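Long-range contacts in dihydrodipicolinate synthase (Bacillus anthracis, PDB 1XKY), which probably condenses pyruvate with aspartate semialdehyde in lysine biosynthesis, as a lyase with a TIM-barrel fold: residues V108-Y117 with L139-S150; G197-A205 with A240-T251. All coordinates share one frame; numbering follows the deposited sequence.

Contact 1: V108-Y117 with L139-S150; sequences VDAVMLVAPY and LPVMLYNVPGRS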
loop_
_atom_site.group_PDB
_atom_site.type_symbol
_atom_site.label_atom_id
_atom_site.label_comp_id
_atom_site.label_asym_id
_atom_site.label_seq_id
_atom_site.Cartn_x
_atom_site.Cartn_y
_atom_site.Cartn_z
ATOM N N VAL A 108 -0.857 18.795 34.832
ATOM C CA VAL A 108 -0.373 18.914 33.451
ATOM C C VAL A 108 -1.142 20.058 32.769
ATOM O O VAL A 108 -2.186 20.499 33.254
ATOM C CB VAL A 108 -0.514 17.597 32.635
ATOM C CG1 VAL A 108 0.208 16.450 33.328
ATOM C CG2 VAL A 108 -1.987 17.246 32.366
ATOM N N ASP A 109 -0.618 20.548 31.653
ATOM C CA ASP A 109 -1.196 21.711 30.983
ATOM C C ASP A 109 -2.144 21.355 29.839
ATOM O O ASP A 109 -2.953 22.185 29.417
ATOM C CB ASP A 109 -0.069 22.606 30.481
ATOM C CG ASP A 109 0.825 23.077 31.608
ATOM O OD1 ASP A 109 1.971 22.592 31.704
ATOM O OD2 ASP A 109 0.357 23.904 32.426
ATOM N N ALA A 110 -2.027 20.128 29.341
ATOM C CA ALA A 110 -2.818 19.649 28.228
ATOM C C ALA A 110 -2.700 18.143 28.155
ATOM O O ALA A 110 -1.853 17.537 28.835
ATOM C CB ALA A 110 -2.319 20.267 26.925
ATOM N N VAL A 111 -3.532 17.530 27.315
ATOM C CA VAL A 111 -3.423 16.102 27.067
ATOM C C VAL A 111 -3.351 15.810 25.567
ATOM O O VAL A 111 -3.898 16.558 24.754
ATOM C CB VAL A 111 -4.568 15.296 27.743
ATOM C CG1 VAL A 111 -4.500 15.437 29.251
ATOM C CG2 VAL A 111 -5.935 15.719 27.215
ATOM N N MET A 112 -2.640 14.731 25.230
ATOM C CA MET A 112 -2.543 14.219 23.868
ATOM C C MET A 112 -3.435 12.990 23.761
ATOM O O MET A 112 -3.323 12.070 24.578
ATOM C CB MET A 112 -1.093 13.833 23.545
ATOM C CG MET A 112 -0.851 13.319 22.125
ATOM S SD MET A 112 -0.623 14.647 20.931
ATOM C CE MET A 112 1.122 14.991 21.109
ATOM N N LEU A 113 -4.300 12.976 22.744
ATOM C CA LEU A 113 -5.226 11.867 22.499
ATOM C C LEU A 113 -4.986 11.251 21.114
ATOM O O LEU A 113 -5.287 11.864 20.086
ATOM C CB LEU A 113 -6.676 12.370 22.607
ATOM C CG LEU A 113 -7.080 13.070 23.916
ATOM C CD1 LEU A 113 -8.549 13.468 23.863
ATOM C CD2 LEU A 113 -6.829 12.192 25.134
ATOM N N VAL A 114 -4.449 10.034 21.104
ATOM C CA VAL A 114 -4.150 9.313 19.877
ATOM C C VAL A 114 -5.406 8.678 19.259
ATOM O O VAL A 114 -6.323 8.285 19.970
ATOM C CB VAL A 114 -3.045 8.231 20.138
ATOM C CG1 VAL A 114 -3.606 7.034 20.914
ATOM C CG2 VAL A 114 -2.387 7.801 18.838
ATOM N N ALA A 115 -5.447 8.604 17.928
ATOM C CA ALA A 115 -6.433 7.764 17.245
ATOM C C ALA A 115 -6.350 6.343 17.816
ATOM O O ALA A 115 -5.268 5.747 17.825
ATOM C CB ALA A 115 -6.163 7.748 15.736
ATOM N N PRO A 116 -7.471 5.806 18.336
ATOM C CA PRO A 116 -7.457 4.433 18.838
ATOM C C PRO A 116 -6.825 3.444 17.865
ATOM O O PRO A 116 -7.206 3.377 16.688
ATOM C CB PRO A 116 -8.939 4.120 19.044
ATOM C CG PRO A 116 -9.517 5.420 19.420
ATOM C CD PRO A 116 -8.793 6.421 18.525
ATOM N N TYR A 117 -5.863 2.698 18.395
ATOM C CA TYR A 117 -5.148 1.645 17.690
ATOM C C TYR A 117 -5.831 0.304 17.937
ATOM O O TYR A 117 -6.597 0.154 18.884
ATOM C CB TYR A 117 -3.701 1.562 18.210
ATOM C CG TYR A 117 -3.627 1.710 19.714
ATOM C CD1 TYR A 117 -3.423 2.955 20.299
ATOM C CD2 TYR A 117 -3.811 0.611 20.554
ATOM C CE1 TYR A 117 -3.392 3.101 21.674
ATOM C CE2 TYR A 117 -3.777 0.749 21.937
ATOM C CZ TYR A 117 -3.565 2.000 22.484
ATOM O OH TYR A 117 -3.530 2.148 23.844
ATOM N N LEU A 139 -8.880 20.972 30.462
ATOM C CA LEU A 139 -7.586 21.166 29.814
ATOM C C LEU A 139 -7.676 21.172 28.297
ATOM O O LEU A 139 -8.545 20.518 27.719
ATOM C CB LEU A 139 -6.609 20.070 30.245
ATOM C CG LEU A 139 -6.098 20.120 31.686
ATOM C CD1 LEU A 139 -5.041 19.050 31.870
ATOM C CD2 LEU A 139 -5.542 21.485 32.024
ATOM N N PRO A 140 -6.766 21.921 27.645
ATOM C CA PRO A 140 -6.606 21.839 26.204
ATOM C C PRO A 140 -6.247 20.423 25.733
ATOM O O PRO A 140 -5.554 19.667 26.448
ATOM C CB PRO A 140 -5.451 22.807 25.917
ATOM C CG PRO A 140 -5.396 23.702 27.079
ATOM C CD PRO A 140 -5.844 22.905 28.241
ATOM N N VAL A 141 -6.720 20.085 24.536
ATOM C CA VAL A 141 -6.523 18.769 23.942
ATOM C C VAL A 141 -5.830 18.884 22.576
ATOM O O VAL A 141 -6.229 19.696 21.725
ATOM C CB VAL A 141 -7.876 18.032 23.767
ATOM C CG1 VAL A 141 -7.707 16.749 22.952
ATOM C CG2 VAL A 141 -8.498 17.740 25.114
ATOM N N MET A 142 -4.799 18.062 22.385
ATOM C CA MET A 142 -4.137 17.890 21.100
ATOM C C MET A 142 -4.459 16.481 20.605
ATOM O O MET A 142 -4.224 15.490 21.303
ATOM C CB MET A 142 -2.621 18.080 21.225
ATOM C CG MET A 142 -1.840 17.901 19.910
ATOM S SD MET A 142 -0.039 18.142 20.042
ATOM C CE MET A 142 0.069 19.917 20.143
ATOM N N LEU A 143 -5.015 16.407 19.399
ATOM C CA LEU A 143 -5.259 15.142 18.732
ATOM C C LEU A 143 -3.958 14.614 18.129
ATOM O O LEU A 143 -3.053 15.382 17.802
ATOM C CB LEU A 143 -6.296 15.327 17.627
ATOM C CG LEU A 143 -7.661 15.899 17.993
ATOM C CD1 LEU A 143 -8.469 16.094 16.723
ATOM C CD2 LEU A 143 -8.400 15.004 18.964
ATOM N N TYR A 144 -3.873 13.299 17.970
ATOM C CA TYR A 144 -2.696 12.675 17.390
ATOM C C TYR A 144 -3.130 11.701 16.300
ATOM O O TYR A 144 -3.692 10.637 16.585
ATOM C CB TYR A 144 -1.881 11.994 18.497
ATOM C CG TYR A 144 -0.581 11.323 18.088
ATOM C CD1 TYR A 144 0.003 11.530 16.836
ATOM C CD2 TYR A 144 0.096 10.510 18.998
ATOM C CE1 TYR A 144 1.203 10.920 16.495
ATOM C CE2 TYR A 144 1.294 9.896 18.664
ATOM C CZ TYR A 144 1.841 10.104 17.415
ATOM O OH TYR A 144 3.035 9.495 17.095
ATOM N N ASN A 145 -2.883 12.101 15.053
ATOM C CA ASN A 145 -3.134 11.264 13.880
ATOM C C ASN A 145 -1.861 10.484 13.545
ATOM O O ASN A 145 -0.806 11.078 13.282
ATOM C CB ASN A 145 -3.545 12.140 12.692
ATOM C CG ASN A 145 -3.878 11.336 11.453
ATOM O OD1 ASN A 145 -4.684 10.406 11.492
ATOM N ND2 ASN A 145 -3.256 11.694 10.340
ATOM N N VAL A 146 -1.961 9.159 13.587
ATOM C CA VAL A 146 -0.800 8.297 13.391
ATOM C C VAL A 146 -1.203 6.967 12.737
ATOM O O VAL A 146 -1.165 5.902 13.376
ATOM C CB VAL A 146 -0.013 8.121 14.712
ATOM C CG1 VAL A 146 -0.860 7.435 15.798
ATOM C CG2 VAL A 146 1.306 7.392 14.474
ATOM N N PRO A 147 -1.614 7.031 11.454
ATOM C CA PRO A 147 -2.056 5.836 10.733
ATOM C C PRO A 147 -0.971 4.770 10.640
ATOM O O PRO A 147 -1.280 3.586 10.546
ATOM C CB PRO A 147 -2.426 6.380 9.340
ATOM C CG PRO A 147 -1.679 7.656 9.226
ATOM C CD PRO A 147 -1.696 8.228 10.592
ATOM N N GLY A 148 0.288 5.199 10.667
ATOM C CA GLY A 148 1.425 4.288 10.714
ATOM C C GLY A 148 1.541 3.446 11.980
ATOM O O GLY A 148 2.356 2.524 12.021
ATOM N N ARG A 149 0.753 3.768 13.014
ATOM C CA ARG A 149 0.658 2.932 14.217
ATOM C C ARG A 149 -0.762 2.466 14.537
ATOM O O ARG A 149 -0.940 1.391 15.108
ATOM C CB ARG A 149 1.241 3.657 15.429
ATOM C CG ARG A 149 2.729 3.869 15.328
ATOM C CD ARG A 149 3.258 4.642 16.510
ATOM N NE ARG A 149 4.693 4.872 16.391
ATOM C CZ ARG A 149 5.646 4.026 16.782
ATOM N NH1 ARG A 149 5.348 2.846 17.327
ATOM N NH2 ARG A 149 6.919 4.364 16.611
ATOM N N SER A 150 -1.760 3.266 14.174
ATOM C CA SER A 150 -3.144 2.967 14.500
ATOM C C SER A 150 -3.958 2.461 13.315
ATOM O O SER A 150 -5.101 2.062 13.511
ATOM C CB SER A 150 -3.825 4.192 15.105
ATOM O OG SER A 150 -3.284 4.475 16.382
HETATM O O HOH W 1 -7.258 1.240 15.105
#
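Val-111 to Val-114 pair in parallel with Val-141 to Tyr-144, the axes of strands 110-114 and 141-145 passing 4.6 Å apart at 29°, and backbone bonds run from Val-111 N on Pro-140 O up to Ala-115 N on Tyr-144 O. Four of these five are close to straight; the fifth, Tyr-144 N to Leu-113 O, is more bent, with an N-H...O angle of 135°. On the face toward the barrel interior Met-112, with CG anti to the backbone N (chi1 -178°) and the chain then folded at chi2 and chi3, brings CE to 3.5 Å from Met-142 SD. Met-112 SD also lies oblique to the Tyr-144 ring, 5.2 Å from its centroid, a Met-aromatic contact. With helix 123-135 between them, the strands form one beta-alpha-beta crossover of the eight-stranded TIM barrel. Val-114 lies alongside Tyr-144, both pointing the same way, Val-114 CG2 beside CD2 of the ring. Val-146 CG1 covers one ring face from 4.0 Å above its centre and meets Val-114 CG2 tightly at 3.4 Å. On the outer face Leu-113 CD1 meets Val-141 CG1 at 3.5 Å, the side chains crossing at about a right angle; Leu-113 also packs on Phe-130 and Ile-133 of helix 123-135. Past the strand ends Ser-150 OG donates to Ala-115 O at 2.8 Å, and a water bridges Pro-116 O and Ser-150 O. Nearby, Tyr-117 stacks on Tyr-118 of the second subunit.

Contact 2: G197-A205 with A240-T251; sequences GDDGLTLPA and AQKLHQLLVRVT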
loop_
_atom_site.group_PDB
_atom_site.type_symbol
_atom_site.label_atom_id
_atom_site.label_comp_id
_atom_site.label_asym_id
_atom_site.label_seq_id
_atom_site.Cartn_x
_atom_site.Cartn_y
_atom_site.Cartn_z
ATOM N N GLY A 197 3.869 15.643 12.777
ATOM C CA GLY A 197 4.228 14.531 13.649
ATOM C C GLY A 197 5.417 13.757 13.100
ATOM O O GLY A 197 5.777 12.715 13.640
ATOM N N ASP A 198 6.031 14.263 12.031
ATOM C CA ASP A 198 7.270 13.676 11.499
ATOM C C ASP A 198 8.359 14.730 11.324
ATOM O O ASP A 198 8.167 15.736 10.634
ATOM C CB ASP A 198 6.996 12.973 10.169
ATOM C CG ASP A 198 6.148 11.728 10.348
ATOM O OD1 ASP A 198 6.668 10.749 10.930
ATOM O OD2 ASP A 198 4.963 11.746 9.954
ATOM N N ASP A 199 9.513 14.469 11.934
ATOM C CA ASP A 199 10.632 15.406 11.935
ATOM C C ASP A 199 11.032 15.875 10.546
ATOM O O ASP A 199 11.210 17.075 10.319
ATOM C CB ASP A 199 11.839 14.772 12.639
ATOM C CG ASP A 199 11.737 14.872 14.138
ATOM O OD1 ASP A 199 11.655 16.018 14.627
ATOM O OD2 ASP A 199 11.733 13.824 14.821
ATOM N N GLY A 200 11.160 14.928 9.618
ATOM C CA GLY A 200 11.570 15.243 8.256
ATOM C C GLY A 200 10.628 16.209 7.550
ATOM O O GLY A 200 11.051 16.962 6.682
ATOM N N LEU A 201 9.349 16.177 7.909
ATOM C CA LEU A 201 8.365 17.063 7.302
ATOM C C LEU A 201 8.235 18.436 7.949
ATOM O O LEU A 201 7.404 19.227 7.510
ATOM C CB LEU A 201 6.989 16.389 7.277
ATOM C CG LEU A 201 6.916 15.153 6.381
ATOM C CD1 LEU A 201 5.468 14.676 6.256
ATOM C CD2 LEU A 201 7.516 15.425 5.009
ATOM N N THR A 202 9.035 18.735 8.971
ATOM C CA THR A 202 8.901 20.020 9.680
ATOM C C THR A 202 8.848 21.207 8.706
ATOM O O THR A 202 7.895 22.001 8.718
ATOM C CB THR A 202 10.055 20.242 10.676
ATOM O OG1 THR A 202 10.092 19.168 11.629
ATOM C CG2 THR A 202 9.892 21.574 11.405
ATOM N N LEU A 203 9.866 21.305 7.854
ATOM C CA LEU A 203 9.999 22.443 6.941
ATOM C C LEU A 203 8.863 22.536 5.901
ATOM O O LEU A 203 8.196 23.562 5.821
ATOM C CB LEU A 203 11.391 22.463 6.280
ATOM C CG LEU A 203 12.099 23.818 6.342
ATOM C CD1 LEU A 203 12.154 24.355 7.786
ATOM C CD2 LEU A 203 13.503 23.740 5.748
ATOM N N PRO A 204 8.629 21.466 5.116
ATOM C CA PRO A 204 7.501 21.521 4.181
ATOM C C PRO A 204 6.125 21.679 4.849
ATOM O O PRO A 204 5.242 22.306 4.271
ATOM C CB PRO A 204 7.604 20.192 3.413
ATOM C CG PRO A 204 8.422 19.297 4.273
ATOM C CD PRO A 204 9.377 20.199 5.003
ATOM N N ALA A 205 5.945 21.130 6.048
ATOM C CA ALA A 205 4.699 21.327 6.794
ATOM C C ALA A 205 4.523 22.797 7.220
ATOM O O ALA A 205 3.449 23.373 7.074
ATOM C CB ALA A 205 4.652 20.416 8.008
ATOM N N ALA A 240 18.270 27.108 5.765
ATOM C CA ALA A 240 17.167 26.267 6.252
ATOM C C ALA A 240 17.215 24.894 5.571
ATOM O O ALA A 240 17.075 23.864 6.225
ATOM C CB ALA A 240 15.816 26.941 6.015
ATOM N N GLN A 241 17.452 24.895 4.263
ATOM C CA GLN A 241 17.539 23.655 3.487
ATOM C C GLN A 241 18.749 22.805 3.898
ATOM O O GLN A 241 18.655 21.585 3.928
ATOM C CB GLN A 241 17.545 23.956 1.978
ATOM C CG GLN A 241 16.163 24.379 1.449
ATOM C CD GLN A 241 16.205 25.166 0.141
ATOM O OE1 GLN A 241 17.228 25.204 -0.537
ATOM N NE2 GLN A 241 15.083 25.795 -0.215
ATOM N N LYS A 242 19.865 23.451 4.236
ATOM C CA LYS A 242 21.061 22.745 4.693
ATOM C C LYS A 242 20.798 21.981 5.999
ATOM O O LYS A 242 21.195 20.818 6.140
ATOM C CB LYS A 242 22.219 23.728 4.874
ATOM C CG LYS A 242 23.562 23.092 5.182
ATOM C CD LYS A 242 24.564 24.147 5.629
ATOM C CE LYS A 242 25.935 23.547 5.891
ATOM N NZ LYS A 242 26.658 23.279 4.621
ATOM N N LEU A 243 20.120 22.633 6.940
ATOM C CA LEU A 243 19.799 22.014 8.236
ATOM C C LEU A 243 18.667 20.989 8.109
ATOM O O LEU A 243 18.655 19.980 8.822
ATOM C CB LEU A 243 19.461 23.090 9.275
ATOM C CG LEU A 243 20.683 23.883 9.771
ATOM C CD1 LEU A 243 20.276 25.178 10.421
ATOM C CD2 LEU A 243 21.510 23.033 10.733
ATOM N N HIS A 244 17.732 21.248 7.198
ATOM C CA HIS A 244 16.685 20.289 6.847
ATOM C C HIS A 244 17.283 18.959 6.395
ATOM O O HIS A 244 16.798 17.904 6.764
ATOM C CB HIS A 244 15.777 20.877 5.752
ATOM C CG HIS A 244 14.856 19.886 5.114
ATOM N ND1 HIS A 244 13.734 19.387 5.743
ATOM C CD2 HIS A 244 14.884 19.315 3.885
ATOM C CE1 HIS A 244 13.114 18.549 4.930
ATOM N NE2 HIS A 244 13.796 18.483 3.799
ATOM N N GLN A 245 18.337 19.028 5.591
ATOM C CA GLN A 245 19.026 17.830 5.121
ATOM C C GLN A 245 19.606 17.003 6.276
ATOM O O GLN A 245 19.485 15.775 6.292
ATOM C CB GLN A 245 20.096 18.215 4.092
ATOM C CG GLN A 245 19.466 18.534 2.742
ATOM C CD GLN A 245 20.358 19.324 1.807
ATOM O OE1 GLN A 245 19.892 19.839 0.781
ATOM N NE2 GLN A 245 21.635 19.429 2.145
ATOM N N LEU A 246 20.203 17.692 7.241
ATOM C CA LEU A 246 20.708 17.067 8.461
ATOM C C LEU A 246 19.573 16.425 9.260
ATOM O O LEU A 246 19.687 15.285 9.690
ATOM C CB LEU A 246 21.423 18.112 9.329
ATOM C CG LEU A 246 22.002 17.633 10.670
ATOM C CD1 LEU A 246 23.084 16.606 10.439
ATOM C CD2 LEU A 246 22.542 18.811 11.469
ATOM N N LEU A 247 18.486 17.167 9.453
ATOM C CA LEU A 247 17.338 16.689 10.219
ATOM C C LEU A 247 16.799 15.374 9.647
ATOM O O LEU A 247 16.591 14.407 10.387
ATOM C CB LEU A 247 16.244 17.764 10.255
ATOM C CG LEU A 247 14.921 17.451 10.971
ATOM C CD1 LEU A 247 15.150 16.954 12.386
ATOM C CD2 LEU A 247 14.060 18.699 10.973
ATOM N N VAL A 248 16.624 15.334 8.329
ATOM C CA VAL A 248 16.114 14.147 7.629
ATOM C C VAL A 248 17.042 12.950 7.830
ATOM O O VAL A 248 16.592 11.844 8.127
ATOM C CB VAL A 248 15.941 14.414 6.104
ATOM C CG1 VAL A 248 15.635 13.119 5.345
ATOM C CG2 VAL A 248 14.846 15.443 5.859
ATOM N N ARG A 249 18.334 13.195 7.671
ATOM C CA ARG A 249 19.364 12.172 7.818
ATOM C C ARG A 249 19.370 11.618 9.243
ATOM O O ARG A 249 19.307 10.403 9.459
ATOM C CB ARG A 249 20.721 12.794 7.494
ATOM C CG ARG A 249 21.806 11.824 7.147
ATOM C CD ARG A 249 22.829 12.496 6.233
ATOM N NE ARG A 249 23.426 13.685 6.842
ATOM C CZ ARG A 249 24.337 13.648 7.810
ATOM N NH1 ARG A 249 24.748 12.489 8.311
ATOM N NH2 ARG A 249 24.835 14.776 8.296
ATOM N N VAL A 250 19.444 12.524 10.214
ATOM C CA VAL A 250 19.457 12.137 11.623
ATOM C C VAL A 250 18.177 11.383 12.006
ATOM O O VAL A 250 18.230 10.337 12.674
ATOM C CB VAL A 250 19.686 13.370 12.531
ATOM C CG1 VAL A 250 19.396 13.052 14.009
ATOM C CG2 VAL A 250 21.118 13.879 12.351
ATOM N N THR A 251 17.037 11.902 11.566
ATOM C CA THR A 251 15.756 11.287 11.882
ATOM C C THR A 251 15.644 9.870 11.332
ATOM O O THR A 251 15.251 8.954 12.055
ATOM C CB THR A 251 14.577 12.143 11.388
ATOM O OG1 THR A 251 14.644 13.428 12.019
ATOM C CG2 THR A 251 13.262 11.489 11.758
HETATM O O HOH W 2 12.116 19.413 7.896
#
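His-244 turns the CE1 edge of its ring to Gly-200 O, 3.1 Å away, and a water joins the two residues as well. The water donates to Gly-200 O, accepts from Leu-203 N, and lies at the edge of the imidazole, in its plane, 2.7 Å from His-244 ND1. It thus ties the start of helix 202-207 to helix 237-253. With CG anti to the backbone N (chi1 168°), the imidazole is set against Gly-200 and Leu-203, and Val-248 CG2 lies over one face, 3.6 Å above the plane and offset toward the rim. NE2 bonds to Thr-182 OG1 of the third subunit, so partners at both ring nitrogens fix the rotation.

Two hydroxyls are turned back onto their own segments. Thr-202 OG1 donates to Asp-199 O, which also accepts from Thr-202 N. Thr-251 OG1 donates to Leu-247 O at 2.7 Å, from the opposite face of that carbonyl to Thr-251 N, and still abuts Asp-199 CB at 3.2 Å. The Asp-199 carboxylate itself is held by Ser-215 OG and the amides of Val-216 and Ala-217.

The remaining contacts are made by carbon atoms, some of them against carbonyl oxygens. Leu-203 CD2 settles 3.7 Å from His-244 CB, beside the Ala-240 carbonyl, and makes an apolar pair with Ala-240 CB. Leu-247 CD2 reaches Asp-199 O at 3.3 Å. Gly-200 has its CA beside Val-248 CG2, the backbones being near enough for a CA-CA distance of 4.7 Å.

The arrangement belongs to the junction of a TIM barrel with the C-terminal helices of the dihydrodipicolinate synthase family, here also touched by the third subunit of the tetramer.

Contacts 1 and 2 follow one another along the chain and lie on opposite sides of its centre, their own centres 22 Å apart. Their nearest atoms are about 5 Å apart, without touching. Strand 168-173 mediates between them: Asp-173 takes a side-chain bond from Asn-145 of contact 1, and its backbone bonds with that of Gly-197 of contact 2. In TIM barrels the active site lies at the C-terminal strand ends, where 114-117 and 144-150 gather; contact 2 begins at the same end of the barrel, just past strand 193-196, and runs outward to helix 237-253. Contact 1 adjoins the second subunit and contact 2 the third. A potassium ion lies about 8 Å from the Val-141 side chain.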